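Local coordinates for protein 2-dehydro-3-deoxy-D-arabinonate dehydratase (Sulfolobus solfataricus, PDB 2Q18) that catalyses the magnesium-dependent dehydration of 2-dehydro-3-deoxy-D-arabinonate to 2,5-dioxopentanoate in a pentose oxidation pathway, working as a homotetramer of the FAH family, at residues Leu34-Ser38 / Gly154-Gly158; Pro30-Leu34 / Pro70-Pro74; Leu266-Val272 / Ile283-Lys288; Leu3-Arg9 / Asp64-Pro70; Ile233-Ile237 / Ile251-Gly255. One frame throughout, in Å; residues are numbered along the deposited sequence.

Contact 1: residues Leu34-Ser38 / Gly154-Gly158; sequences LMRYS and GKILG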
# COMPACT_ATOMS: atom_id res chain seq x y z
N LEU A 34 -6.08 -15.22 -15.37
CA LEU A 34 -7.08 -15.55 -16.39
C LEU A 34 -6.91 -14.71 -17.65
O LEU A 34 -7.07 -15.21 -18.77
CB LEU A 34 -8.50 -15.40 -15.84
CG LEU A 34 -8.99 -16.45 -14.83
CD1 LEU A 34 -10.28 -15.98 -14.17
CD2 LEU A 34 -9.19 -17.83 -15.48
N MET A 35 -6.61 -13.43 -17.47
CA MET A 35 -6.33 -12.52 -18.58
C MET A 35 -5.09 -12.98 -19.37
O MET A 35 -5.14 -13.08 -20.59
CB MET A 35 -6.17 -11.09 -18.09
CG MET A 35 -7.47 -10.45 -17.61
SD MET A 35 -7.23 -8.89 -16.75
CE MET A 35 -6.72 -7.84 -18.11
N ARG A 36 -4.01 -13.30 -18.66
CA ARG A 36 -2.79 -13.83 -19.29
C ARG A 36 -3.06 -15.11 -20.08
O ARG A 36 -2.62 -15.24 -21.23
CB ARG A 36 -1.68 -14.07 -18.26
CG ARG A 36 -0.36 -14.53 -18.88
CD ARG A 36 0.74 -14.75 -17.84
NE ARG A 36 0.94 -13.58 -16.99
CZ ARG A 36 1.69 -12.52 -17.31
NH1 ARG A 36 1.80 -11.52 -16.45
NH2 ARG A 36 2.32 -12.46 -18.48
N TYR A 37 -3.78 -16.05 -19.46
CA TYR A 37 -4.09 -17.32 -20.10
C TYR A 37 -4.90 -17.11 -21.37
O TYR A 37 -4.68 -17.79 -22.38
CB TYR A 37 -4.83 -18.27 -19.14
CG TYR A 37 -4.94 -19.67 -19.69
CD1 TYR A 37 -5.93 -20.00 -20.62
CD2 TYR A 37 -4.05 -20.67 -19.30
CE1 TYR A 37 -6.03 -21.28 -21.14
CE2 TYR A 37 -4.14 -21.96 -19.82
CZ TYR A 37 -5.14 -22.26 -20.74
OH TYR A 37 -5.25 -23.53 -21.26
N SER A 38 -5.83 -16.17 -21.32
CA SER A 38 -6.65 -15.81 -22.47
C SER A 38 -5.82 -15.32 -23.65
O SER A 38 -6.21 -15.48 -24.81
CB SER A 38 -7.66 -14.74 -22.09
OG SER A 38 -8.64 -14.59 -23.10
N GLY A 154 -15.38 -7.25 -22.58
CA GLY A 154 -16.46 -8.22 -22.71
C GLY A 154 -16.01 -9.54 -23.28
O GLY A 154 -16.84 -10.37 -23.67
N LYS A 155 -14.69 -9.75 -23.34
CA LYS A 155 -14.13 -11.03 -23.77
C LYS A 155 -14.28 -12.06 -22.65
O LYS A 155 -14.03 -11.75 -21.48
CB LYS A 155 -12.65 -10.87 -24.16
CG LYS A 155 -12.06 -12.10 -24.82
CD LYS A 155 -10.54 -12.04 -24.91
CE LYS A 155 -10.00 -13.16 -25.79
NZ LYS A 155 -8.50 -13.20 -25.87
N ILE A 156 -14.69 -13.27 -23.02
CA ILE A 156 -14.88 -14.36 -22.06
C ILE A 156 -13.54 -14.94 -21.61
O ILE A 156 -12.78 -15.47 -22.41
CB ILE A 156 -15.82 -15.47 -22.62
CG1 ILE A 156 -17.24 -14.91 -22.79
CG2 ILE A 156 -15.82 -16.70 -21.71
CD1 ILE A 156 -18.15 -15.74 -23.69
N LEU A 157 -13.26 -14.81 -20.31
CA LEU A 157 -12.00 -15.31 -19.74
C LEU A 157 -12.16 -16.71 -19.17
O LEU A 157 -11.16 -17.40 -18.92
CB LEU A 157 -11.50 -14.37 -18.64
CG LEU A 157 -11.20 -12.92 -19.02
CD1 LEU A 157 -10.88 -12.11 -17.76
CD2 LEU A 157 -10.06 -12.85 -20.03
N GLY A 158 -13.40 -17.13 -18.96
CA GLY A 158 -13.67 -18.46 -18.43
C GLY A 158 -15.11 -18.66 -18.04
O GLY A 158 -15.92 -17.73 -18.12
O HOH W 1 -8.56 -17.38 -19.41
O HOH W 2 -10.34 -16.72 -23.06
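The best direct polar link is the hydrogen bond from K155 NZ to S38 OG, 3.1 Å long; a second, weak one runs from K155 NZ to S38 O at 3.4 Å. All four chi angles of K155 are trans, so the side chain is stretched to full length and its ammonium reaches S38, at the C-terminal end of 34-38. Two waters bridge the remaining gap. Water 1 donates to both L34 O (2.7 Å) and L157 O (2.6 Å); water 2 lies 2.7 Å from S38 OG and donates to I156 O at 2.8 Å. Beside these polar links lies L157, the main apolar side chain. Its CD2 approaches S38 CB at 3.7 Å, its CD1 meets M35 CG at 3.8 Å, and its CB is 4.2 Å from L34 CB. I156 points the other way, onto I233 and I237 of helix 233-241. The axes of helix segment 34-38 and strand segment 156-158 pass 8.2 Å apart at 112°, so helix 30-40 lies across the start of strand 156-167, away from the metal and substrate sites. Just there the strand carries a classic beta bulge, in which L157 and G158 both face V149 of the antiparallel neighbour 140-150.

Contact 2: residues Pro30-Leu34 / Pro70-Pro74; sequences PIKAL and PIDPP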
# COMPACT_ATOMS: atom_id res chain seq x y z
N PRO A 30 -5.61 -14.08 -9.45
CA PRO A 30 -6.31 -14.99 -10.36
C PRO A 30 -6.98 -14.32 -11.57
O PRO A 30 -6.99 -14.91 -12.64
CB PRO A 30 -7.34 -15.70 -9.46
CG PRO A 30 -7.48 -14.80 -8.26
CD PRO A 30 -6.14 -14.16 -8.07
N ILE A 31 -7.53 -13.12 -11.40
CA ILE A 31 -8.10 -12.38 -12.54
C ILE A 31 -7.00 -12.06 -13.57
O ILE A 31 -7.18 -12.29 -14.77
CB ILE A 31 -8.86 -11.10 -12.12
CG1 ILE A 31 -10.10 -11.46 -11.29
CG2 ILE A 31 -9.29 -10.29 -13.35
CD1 ILE A 31 -10.66 -10.32 -10.44
N LYS A 32 -5.87 -11.57 -13.08
CA LYS A 32 -4.69 -11.33 -13.92
C LYS A 32 -4.22 -12.62 -14.60
O LYS A 32 -3.88 -12.60 -15.78
CB LYS A 32 -3.57 -10.69 -13.09
CG LYS A 32 -2.25 -10.47 -13.84
CD LYS A 32 -2.38 -9.47 -14.99
CE LYS A 32 -1.03 -9.26 -15.70
NZ LYS A 32 -1.16 -8.37 -16.89
N ALA A 33 -4.23 -13.73 -13.86
CA ALA A 33 -3.85 -15.03 -14.41
C ALA A 33 -4.78 -15.45 -15.55
O ALA A 33 -4.32 -15.98 -16.56
CB ALA A 33 -3.83 -16.10 -13.31
N LEU A 34 -6.08 -15.22 -15.37
CA LEU A 34 -7.08 -15.55 -16.39
C LEU A 34 -6.91 -14.71 -17.65
O LEU A 34 -7.07 -15.21 -18.77
CB LEU A 34 -8.50 -15.40 -15.84
CG LEU A 34 -8.99 -16.45 -14.83
CD1 LEU A 34 -10.28 -15.98 -14.17
CD2 LEU A 34 -9.19 -17.83 -15.48
N PRO A 70 -13.39 -18.56 -6.20
CA PRO A 70 -12.13 -18.59 -6.95
C PRO A 70 -11.55 -17.20 -7.28
O PRO A 70 -10.34 -17.07 -7.46
CB PRO A 70 -12.49 -19.36 -8.23
CG PRO A 70 -13.96 -19.26 -8.35
CD PRO A 70 -14.50 -19.16 -6.95
N ILE A 71 -12.41 -16.19 -7.37
CA ILE A 71 -11.99 -14.79 -7.54
C ILE A 71 -12.91 -13.89 -6.73
O ILE A 71 -13.97 -14.33 -6.27
CB ILE A 71 -12.02 -14.30 -9.03
CG1 ILE A 71 -13.45 -14.32 -9.60
CG2 ILE A 71 -11.02 -15.08 -9.92
CD1 ILE A 71 -13.61 -13.64 -10.97
N ASP A 72 -12.50 -12.64 -6.56
CA ASP A 72 -13.39 -11.58 -6.09
C ASP A 72 -13.87 -10.82 -7.32
O ASP A 72 -13.15 -9.96 -7.85
CB ASP A 72 -12.66 -10.64 -5.12
CG ASP A 72 -12.16 -11.35 -3.86
OD1 ASP A 72 -12.96 -12.07 -3.23
OD2 ASP A 72 -10.97 -11.19 -3.51
N PRO A 73 -15.10 -11.11 -7.80
CA PRO A 73 -15.59 -10.43 -9.00
C PRO A 73 -16.01 -9.00 -8.65
O PRO A 73 -16.89 -8.81 -7.80
CB PRO A 73 -16.79 -11.27 -9.42
CG PRO A 73 -17.30 -11.87 -8.14
CD PRO A 73 -16.11 -12.04 -7.24
N PRO A 74 -15.38 -7.99 -9.27
CA PRO A 74 -15.70 -6.62 -8.87
C PRO A 74 -17.18 -6.30 -9.05
O PRO A 74 -17.74 -5.54 -8.26
CB PRO A 74 -14.81 -5.76 -9.78
CG PRO A 74 -13.70 -6.68 -10.21
CD PRO A 74 -14.37 -8.02 -10.35
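I71 holds the centre of this contact, and its rotamer explains how. With chi1 at 63° (p) and chi2 trans, its CG2 lies 3.8 Å from P30 CB, 4.0 Å from I31 CG1 and 4.4 Å from L34 CD1, so one methyl meets three residues of the first helical turn. I31 starts sideways from its CA, but its m,t rotamer carries the chain end over the loop: CD1 comes 3.6 Å from D72 O and 4.4 Å from P74 CD. L34, also m,t, points toward the loop and adds a third, looser contact to the I71 methyl. P30, with its ring puckered C-gamma endo, sets CG 3.7 Å from P70 O. Its own O accepts L34 N at 2.9 Å, which fixes the turn carrying these side chains. D72 turns its carboxylate to R5 of strand 2-8 in a salt bridge. Helix 30-40 thus rests on the proline-rich loop joining strands 65-67 and 76-80. No hydrogen bond crosses between the two segments, so their cohesion is packing of aliphatic groups on each other and on loop carbonyl oxygens, and it depends on shape rather than on directed bonds.

Contact 3: residues Leu266-Val272 / Ile283-Lys288; sequences LKDEDIV and ITPVKK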
# COMPACT_ATOMS: atom_id res chain seq x y z
N LEU A 266 -36.60 -22.71 -0.41
CA LEU A 266 -35.46 -23.04 0.44
C LEU A 266 -35.75 -22.75 1.91
O LEU A 266 -36.46 -21.80 2.24
CB LEU A 266 -34.25 -22.21 0.00
CG LEU A 266 -33.12 -22.78 -0.86
CD1 LEU A 266 -33.52 -23.96 -1.74
CD2 LEU A 266 -32.46 -21.67 -1.68
N LYS A 267 -35.21 -23.59 2.79
CA LYS A 267 -35.20 -23.26 4.21
C LYS A 267 -33.86 -23.51 4.88
O LYS A 267 -32.96 -24.10 4.29
CB LYS A 267 -36.36 -23.93 4.98
CG LYS A 267 -36.55 -25.41 4.75
CD LYS A 267 -37.80 -25.93 5.50
CE LYS A 267 -39.10 -25.37 4.92
NZ LYS A 267 -40.31 -25.93 5.58
N ASP A 268 -33.73 -23.02 6.11
CA ASP A 268 -32.51 -23.13 6.89
C ASP A 268 -31.97 -24.56 6.86
O ASP A 268 -32.73 -25.52 7.01
CB ASP A 268 -32.76 -22.69 8.33
CG ASP A 268 -31.49 -22.33 9.07
OD1 ASP A 268 -30.82 -21.34 8.68
OD2 ASP A 268 -31.16 -23.02 10.05
N GLU A 269 -30.66 -24.67 6.62
CA GLU A 269 -29.91 -25.94 6.61
C GLU A 269 -30.10 -26.82 5.36
O GLU A 269 -29.48 -27.88 5.28
CB GLU A 269 -30.11 -26.76 7.91
CG GLU A 269 -29.79 -26.02 9.23
CD GLU A 269 -28.36 -25.47 9.32
OE1 GLU A 269 -27.47 -25.88 8.53
OE2 GLU A 269 -28.12 -24.61 10.20
N ASP A 270 -30.91 -26.39 4.40
CA ASP A 270 -30.96 -27.05 3.09
C ASP A 270 -29.57 -27.06 2.47
O ASP A 270 -28.75 -26.19 2.76
CB ASP A 270 -31.91 -26.31 2.12
CG ASP A 270 -33.38 -26.67 2.32
OD1 ASP A 270 -33.70 -27.60 3.10
OD2 ASP A 270 -34.23 -26.00 1.69
N ILE A 271 -29.31 -28.04 1.61
CA ILE A 271 -28.07 -28.07 0.84
C ILE A 271 -28.43 -27.96 -0.64
O ILE A 271 -29.19 -28.78 -1.17
CB ILE A 271 -27.23 -29.36 1.07
CG1 ILE A 271 -27.05 -29.68 2.57
CG2 ILE A 271 -25.89 -29.28 0.33
CD1 ILE A 271 -26.37 -28.60 3.42
N VAL A 272 -27.89 -26.93 -1.28
CA VAL A 272 -28.09 -26.71 -2.71
C VAL A 272 -26.85 -27.18 -3.46
O VAL A 272 -25.73 -26.75 -3.18
CB VAL A 272 -28.39 -25.22 -3.02
CG1 VAL A 272 -28.53 -24.98 -4.52
CG2 VAL A 272 -29.65 -24.77 -2.30
N ILE A 283 -21.55 -26.57 -4.13
CA ILE A 283 -22.35 -27.00 -2.99
C ILE A 283 -22.40 -25.92 -1.91
O ILE A 283 -21.37 -25.50 -1.40
CB ILE A 283 -21.81 -28.34 -2.38
CG1 ILE A 283 -21.82 -29.45 -3.42
CG2 ILE A 283 -22.62 -28.73 -1.13
CD1 ILE A 283 -20.94 -30.65 -3.07
N THR A 284 -23.61 -25.49 -1.57
CA THR A 284 -23.78 -24.46 -0.55
C THR A 284 -24.92 -24.79 0.42
O THR A 284 -26.06 -25.01 -0.01
CB THR A 284 -24.06 -23.06 -1.17
OG1 THR A 284 -25.29 -23.09 -1.89
CG2 THR A 284 -22.93 -22.61 -2.11
N PRO A 285 -24.62 -24.82 1.73
CA PRO A 285 -25.69 -24.85 2.73
C PRO A 285 -26.49 -23.55 2.71
O PRO A 285 -26.03 -22.54 2.17
CB PRO A 285 -24.95 -25.01 4.06
CG PRO A 285 -23.55 -24.55 3.79
CD PRO A 285 -23.28 -24.86 2.35
N VAL A 286 -27.68 -23.58 3.31
CA VAL A 286 -28.58 -22.44 3.31
C VAL A 286 -28.78 -21.94 4.73
O VAL A 286 -28.94 -22.73 5.66
CB VAL A 286 -29.96 -22.81 2.68
CG1 VAL A 286 -30.92 -21.64 2.72
CG2 VAL A 286 -29.78 -23.30 1.25
N LYS A 287 -28.74 -20.63 4.89
CA LYS A 287 -29.04 -19.98 6.15
C LYS A 287 -30.23 -19.04 5.96
O LYS A 287 -30.20 -18.15 5.11
CB LYS A 287 -27.82 -19.23 6.68
CG LYS A 287 -28.08 -18.32 7.88
CD LYS A 287 -28.27 -19.12 9.17
CE LYS A 287 -28.76 -18.24 10.31
NZ LYS A 287 -29.04 -19.05 11.53
N LYS A 288 -31.28 -19.26 6.74
CA LYS A 288 -32.41 -18.34 6.77
C LYS A 288 -32.09 -17.17 7.69
O LYS A 288 -31.76 -17.37 8.86
CB LYS A 288 -33.69 -19.06 7.22
CG LYS A 288 -34.86 -18.13 7.55
CD LYS A 288 -35.58 -17.66 6.29
CE LYS A 288 -36.76 -16.76 6.65
NZ LYS A 288 -37.62 -16.49 5.46
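Strands 271-276 and 280-288 form a beta hairpin, and this contact is its open end, where a type II turn K267-D270 leads into the first strand. V286, the principal bump, fits a hollow walled by L266, V272 and the turn: its CG2 lies 4.0 Å from L266 CG and 3.8 Å from V272 CG2, while its CG1 touches K267 O at 3.6 Å. V133 and P142 also line this side, and the L266 side chain is about 9 Å from that of the Mg(2+) ligand E143. The face bearing I271 and P285 has a shallower fit, with I271 CD1 resting 3.9 Å from P285 CB and its CG2 3.6 Å from I283 CG2. V272 and T284 are a hydrogen-bonded pair, each N to the other's O at 2.9 Å; I271 with P285 is a non-hydrogen-bonded pair, where proline's missing amide hydrogen costs no bond to I271. V286 N gives D270 O a weak bond (2.9 Å, 124°), but E269 N reaches V286 O at 2.8 Å. D270 OD2 braces the turn, accepting K267 N at 2.8 Å and pairing with R214. Past it, D268 OD1 replaces a backbone acceptor for K288 N, at 2.9 Å and 161°.

Contact 4: residues Leu3-Arg9 / Asp64-Pro70; sequences LFRVVKR and DIRITKP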
# COMPACT_ATOMS: atom_id res chain seq x y z
N LEU A 3 -9.21 -23.06 -12.28
CA LEU A 3 -8.66 -22.21 -11.24
C LEU A 3 -9.52 -22.25 -9.98
O LEU A 3 -10.74 -22.10 -10.05
CB LEU A 3 -8.56 -20.79 -11.80
CG LEU A 3 -8.01 -19.64 -10.97
CD1 LEU A 3 -7.26 -18.68 -11.89
CD2 LEU A 3 -9.16 -18.93 -10.27
N PHE A 4 -8.87 -22.46 -8.84
CA PHE A 4 -9.55 -22.37 -7.55
C PHE A 4 -8.74 -21.54 -6.56
O PHE A 4 -7.59 -21.20 -6.81
CB PHE A 4 -9.93 -23.76 -7.00
CG PHE A 4 -8.75 -24.66 -6.69
CD1 PHE A 4 -8.12 -25.38 -7.71
CD2 PHE A 4 -8.32 -24.84 -5.38
CE1 PHE A 4 -7.05 -26.23 -7.43
CE2 PHE A 4 -7.25 -25.70 -5.09
CZ PHE A 4 -6.61 -26.39 -6.11
N ARG A 5 -9.37 -21.20 -5.44
CA ARG A 5 -8.72 -20.37 -4.43
C ARG A 5 -9.08 -20.88 -3.04
O ARG A 5 -10.22 -21.30 -2.79
CB ARG A 5 -9.12 -18.90 -4.60
CG ARG A 5 -8.31 -17.90 -3.76
CD ARG A 5 -8.67 -16.45 -4.10
NE ARG A 5 -10.08 -16.15 -3.84
CZ ARG A 5 -10.57 -14.93 -3.68
NH1 ARG A 5 -9.78 -13.86 -3.75
NH2 ARG A 5 -11.87 -14.77 -3.45
N VAL A 6 -8.10 -20.84 -2.15
CA VAL A 6 -8.31 -21.18 -0.75
C VAL A 6 -8.01 -19.98 0.12
O VAL A 6 -7.25 -19.08 -0.27
CB VAL A 6 -7.43 -22.40 -0.29
CG1 VAL A 6 -7.64 -23.60 -1.20
CG2 VAL A 6 -5.94 -22.02 -0.22
N VAL A 7 -8.62 -19.95 1.30
CA VAL A 7 -8.25 -19.00 2.34
C VAL A 7 -7.49 -19.78 3.42
O VAL A 7 -7.88 -20.89 3.80
CB VAL A 7 -9.48 -18.21 2.89
CG1 VAL A 7 -10.52 -19.14 3.54
CG2 VAL A 7 -9.05 -17.11 3.87
N LYS A 8 -6.38 -19.21 3.87
CA LYS A 8 -5.46 -19.88 4.79
C LYS A 8 -4.93 -18.84 5.76
O LYS A 8 -4.27 -17.87 5.35
CB LYS A 8 -4.31 -20.51 4.00
CG LYS A 8 -3.24 -21.20 4.83
CD LYS A 8 -2.05 -21.57 3.95
CE LYS A 8 -1.14 -22.58 4.60
NZ LYS A 8 -0.05 -22.97 3.66
N ARG A 9 -5.24 -19.02 7.04
CA ARG A 9 -4.83 -18.09 8.09
C ARG A 9 -5.12 -16.63 7.71
O ARG A 9 -4.31 -15.74 7.95
CB ARG A 9 -3.34 -18.28 8.43
CG ARG A 9 -2.93 -19.73 8.70
CD ARG A 9 -1.42 -19.85 8.82
NE ARG A 9 -0.90 -18.97 9.86
CZ ARG A 9 -0.57 -19.36 11.09
NH1 ARG A 9 -0.11 -18.46 11.96
NH2 ARG A 9 -0.69 -20.63 11.45
N ASP A 64 -5.34 -26.39 7.41
CA ASP A 64 -5.57 -24.96 7.59
C ASP A 64 -5.96 -24.20 6.31
O ASP A 64 -5.98 -22.97 6.30
CB ASP A 64 -4.37 -24.29 8.28
CG ASP A 64 -3.07 -24.48 7.52
OD1 ASP A 64 -3.04 -25.28 6.56
OD2 ASP A 64 -2.07 -23.83 7.90
N ILE A 65 -6.30 -24.94 5.26
CA ILE A 65 -6.81 -24.32 4.02
C ILE A 65 -8.28 -24.65 3.77
O ILE A 65 -8.73 -25.78 4.00
CB ILE A 65 -5.94 -24.66 2.77
CG1 ILE A 65 -6.08 -26.14 2.36
CG2 ILE A 65 -4.47 -24.27 2.99
CD1 ILE A 65 -5.45 -26.49 1.02
N ARG A 66 -9.02 -23.66 3.29
CA ARG A 66 -10.43 -23.84 2.97
C ARG A 66 -10.75 -23.22 1.61
O ARG A 66 -10.42 -22.06 1.35
CB ARG A 66 -11.30 -23.20 4.06
CG ARG A 66 -12.80 -23.39 3.85
CD ARG A 66 -13.63 -22.74 4.95
NE ARG A 66 -13.48 -21.29 5.03
CZ ARG A 66 -14.06 -20.42 4.21
NH1 ARG A 66 -14.85 -20.83 3.22
NH2 ARG A 66 -13.86 -19.12 4.38
N ILE A 67 -11.39 -24.01 0.74
CA ILE A 67 -11.79 -23.53 -0.58
C ILE A 67 -12.82 -22.40 -0.44
O ILE A 67 -13.60 -22.37 0.52
CB ILE A 67 -12.29 -24.69 -1.50
CG1 ILE A 67 -12.35 -24.25 -2.97
CG2 ILE A 67 -13.63 -25.27 -0.98
CD1 ILE A 67 -12.51 -25.39 -3.96
N THR A 68 -12.79 -21.45 -1.37
CA THR A 68 -13.70 -20.31 -1.32
C THR A 68 -14.05 -19.86 -2.74
O THR A 68 -13.86 -20.63 -3.69
CB THR A 68 -13.13 -19.15 -0.42
OG1 THR A 68 -14.10 -18.11 -0.28
CG2 THR A 68 -11.82 -18.58 -1.00
N LYS A 69 -14.58 -18.65 -2.89
CA LYS A 69 -14.76 -18.04 -4.22
C LYS A 69 -13.42 -18.07 -4.94
O LYS A 69 -12.41 -17.68 -4.36
CB LYS A 69 -15.23 -16.59 -4.09
CG LYS A 69 -16.64 -16.41 -3.55
CD LYS A 69 -16.96 -14.94 -3.29
CE LYS A 69 -16.32 -14.45 -1.99
NZ LYS A 69 -16.88 -13.16 -1.54
N PRO A 70 -13.39 -18.56 -6.20
CA PRO A 70 -12.13 -18.59 -6.95
C PRO A 70 -11.55 -17.20 -7.28
O PRO A 70 -10.34 -17.07 -7.46
CB PRO A 70 -12.49 -19.36 -8.23
CG PRO A 70 -13.96 -19.26 -8.35
CD PRO A 70 -14.50 -19.16 -6.95
O HOH W 3 -12.22 -21.75 -5.48
O HOH W 4 -6.55 -21.28 8.15
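V7 lies under one face of the R66 guanidinium, with V7 CG1 3.4 Å from R66 NH2; the charge itself is paired with E129. These two residues are the hydrogen-bonded pair of an antiparallel bridge, V7 N to R66 O at 2.8 Å and R66 N to V7 O at 3.0 Å. V6 and I67 form the adjoining non-hydrogen-bonded pair, their CA atoms 4.2 Å apart, and V6 CG2 packs 4.0 Å from I65 CB. The axes of strand segments 3-8 and 65-67 approach to 4.4 Å at 140° rather than near 180°, and the pairing changes character beyond I67. T68 N still reaches R5 O at 2.9 Å, but R5 N and T68 O are joined through water 3, at 2.9 and 2.7 Å. The R5 side chain then follows the departing chain: its NE donates to K69 O at 2.8 Å, with a weak second bond from NH2 to the same oxygen at 3.1 Å, and the guanidinium goes on to D72. At the other end water 4 links R9 N (2.8 Å) to D64 O (2.6 Å), while K8 NZ reaches across to D27 of the second subunit in a salt bridge. Strand 2-8 is flanked by 11-17, 65-67 and 188-195; helix 53-59 packs through L56 on F4, V6 and I65, and helix 30-40 meets L3 through P30 and L34.

Contact 5: residues Ile233-Ile237 / Ile251-Gly255; sequences IEEQI and ILTTG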
# COMPACT_ATOMS: atom_id res chain seq x y z
N ILE A 233 -25.04 -15.92 -25.23
CA ILE A 233 -24.19 -15.20 -24.28
C ILE A 233 -23.57 -13.94 -24.89
O ILE A 233 -23.56 -12.89 -24.26
CB ILE A 233 -23.08 -16.14 -23.71
CG1 ILE A 233 -23.72 -17.33 -22.98
CG2 ILE A 233 -22.13 -15.36 -22.79
CD1 ILE A 233 -22.78 -18.48 -22.71
N GLU A 234 -23.08 -14.07 -26.12
CA GLU A 234 -22.55 -12.95 -26.91
C GLU A 234 -23.49 -11.74 -26.90
O GLU A 234 -23.05 -10.61 -26.69
CB GLU A 234 -22.28 -13.42 -28.35
CG GLU A 234 -21.89 -12.33 -29.35
CD GLU A 234 -21.84 -12.84 -30.80
OE1 GLU A 234 -22.60 -13.78 -31.15
OE2 GLU A 234 -21.03 -12.30 -31.59
N GLU A 235 -24.78 -11.99 -27.10
CA GLU A 235 -25.79 -10.94 -27.09
C GLU A 235 -26.00 -10.36 -25.69
O GLU A 235 -26.19 -9.15 -25.53
CB GLU A 235 -27.12 -11.46 -27.65
CG GLU A 235 -28.18 -10.38 -27.84
CD GLU A 235 -29.52 -10.93 -28.31
OE1 GLU A 235 -29.55 -12.02 -28.93
OE2 GLU A 235 -30.55 -10.27 -28.06
N GLN A 236 -25.96 -11.23 -24.68
CA GLN A 236 -26.08 -10.79 -23.29
C GLN A 236 -24.93 -9.84 -22.94
O GLN A 236 -25.15 -8.80 -22.32
CB GLN A 236 -26.10 -11.98 -22.32
CG GLN A 236 -27.24 -12.97 -22.56
CD GLN A 236 -27.26 -14.08 -21.52
OE1 GLN A 236 -26.55 -14.02 -20.51
NE2 GLN A 236 -28.08 -15.10 -21.75
N ILE A 237 -23.72 -10.21 -23.34
CA ILE A 237 -22.53 -9.39 -23.11
C ILE A 237 -22.65 -8.04 -23.83
O ILE A 237 -22.36 -7.00 -23.24
CB ILE A 237 -21.22 -10.11 -23.53
CG1 ILE A 237 -21.02 -11.40 -22.71
CG2 ILE A 237 -20.01 -9.18 -23.37
CD1 ILE A 237 -19.89 -12.28 -23.20
N ILE A 251 -18.42 -10.91 -13.49
CA ILE A 251 -19.14 -12.13 -13.81
C ILE A 251 -20.54 -11.81 -14.34
O ILE A 251 -21.27 -11.01 -13.76
CB ILE A 251 -19.21 -13.11 -12.61
CG1 ILE A 251 -17.81 -13.63 -12.27
CG2 ILE A 251 -20.15 -14.29 -12.92
CD1 ILE A 251 -17.74 -14.48 -11.00
N LEU A 252 -20.88 -12.44 -15.46
CA LEU A 252 -22.23 -12.39 -15.99
C LEU A 252 -22.84 -13.78 -15.94
O LEU A 252 -22.31 -14.73 -16.52
CB LEU A 252 -22.25 -11.86 -17.43
CG LEU A 252 -23.57 -11.96 -18.20
CD1 LEU A 252 -24.65 -11.05 -17.62
CD2 LEU A 252 -23.35 -11.66 -19.68
N THR A 253 -23.95 -13.90 -15.23
CA THR A 253 -24.67 -15.17 -15.14
C THR A 253 -25.82 -15.18 -16.16
O THR A 253 -26.55 -14.20 -16.31
CB THR A 253 -25.09 -15.50 -13.68
OG1 THR A 253 -25.65 -16.82 -13.63
CG2 THR A 253 -26.08 -14.49 -13.11
N THR A 254 -25.96 -16.30 -16.87
CA THR A 254 -26.67 -16.30 -18.15
C THR A 254 -28.14 -16.76 -18.15
O THR A 254 -28.68 -17.11 -19.20
CB THR A 254 -25.87 -17.09 -19.21
OG1 THR A 254 -25.77 -18.46 -18.81
CG2 THR A 254 -24.47 -16.50 -19.37
N GLY A 255 -28.78 -16.73 -16.98
CA GLY A 255 -30.19 -17.14 -16.86
C GLY A 255 -30.35 -18.61 -16.48
O GLY A 255 -29.39 -19.38 -16.50
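I233 opens the helix with its side chain sideways to the strand, CG1 resting 3.8 Å from T254 CG2; its O accepts I237 N at 2.8 Å, closing the first turn. E234 and E235 follow on the far side, E235 forming a salt bridge with R231. Q236 returns toward 251-255. Its CB packs 3.8 Å from L252 CD2, and its NE2, which also bonds R231 O, gives T254 O a weak hydrogen bond (3.3 Å, 162°). Q236 OE1 sits 3.3 Å from T254 CA and is buried without a polar partner in the model. Helix 233-241 here packs on the sheet of the FAH-family fold; the axis of 233-237 passes 10.0 Å from that of 251-253, at 124°. That strand runs between 76-80, parallel to it, and 140-150, antiparallel, and, as along any beta strand, L252 and T253 point to opposite faces. L252 and T254 turn to the helix, whereas T253 turns away and hydrogen-bonds through OG1 to the Mg(2+) ligand E145, putting the metal site on the side of the strand remote from the helix. I237 ends the segment, its CG1 3.8 Å from L252 CD2, and its side chain also touches I156 and L150.

Contact 5 is wholly buried; the other four are partly buried, and contacts 1, 3 and 4 include exposed residues, contact 2 none. Contacts 1 and 2 share L34 and fix successive turns of helix 30-40, the first through a lysine, water bridges and L157 packing, the second by packing alone. Contact 4 shares P70 with contact 2, and the D72–R5 salt bridge (OD1 to NH2, 2.9 Å) ties them. I156 of contact 1 packs on I233 and I237 of contact 5, and I251 meets P73 and I71 of contact 2. Contact 3 stands apart, touching none of the others; like contact 4 it relies on backbone pairing, but in a separate sheet.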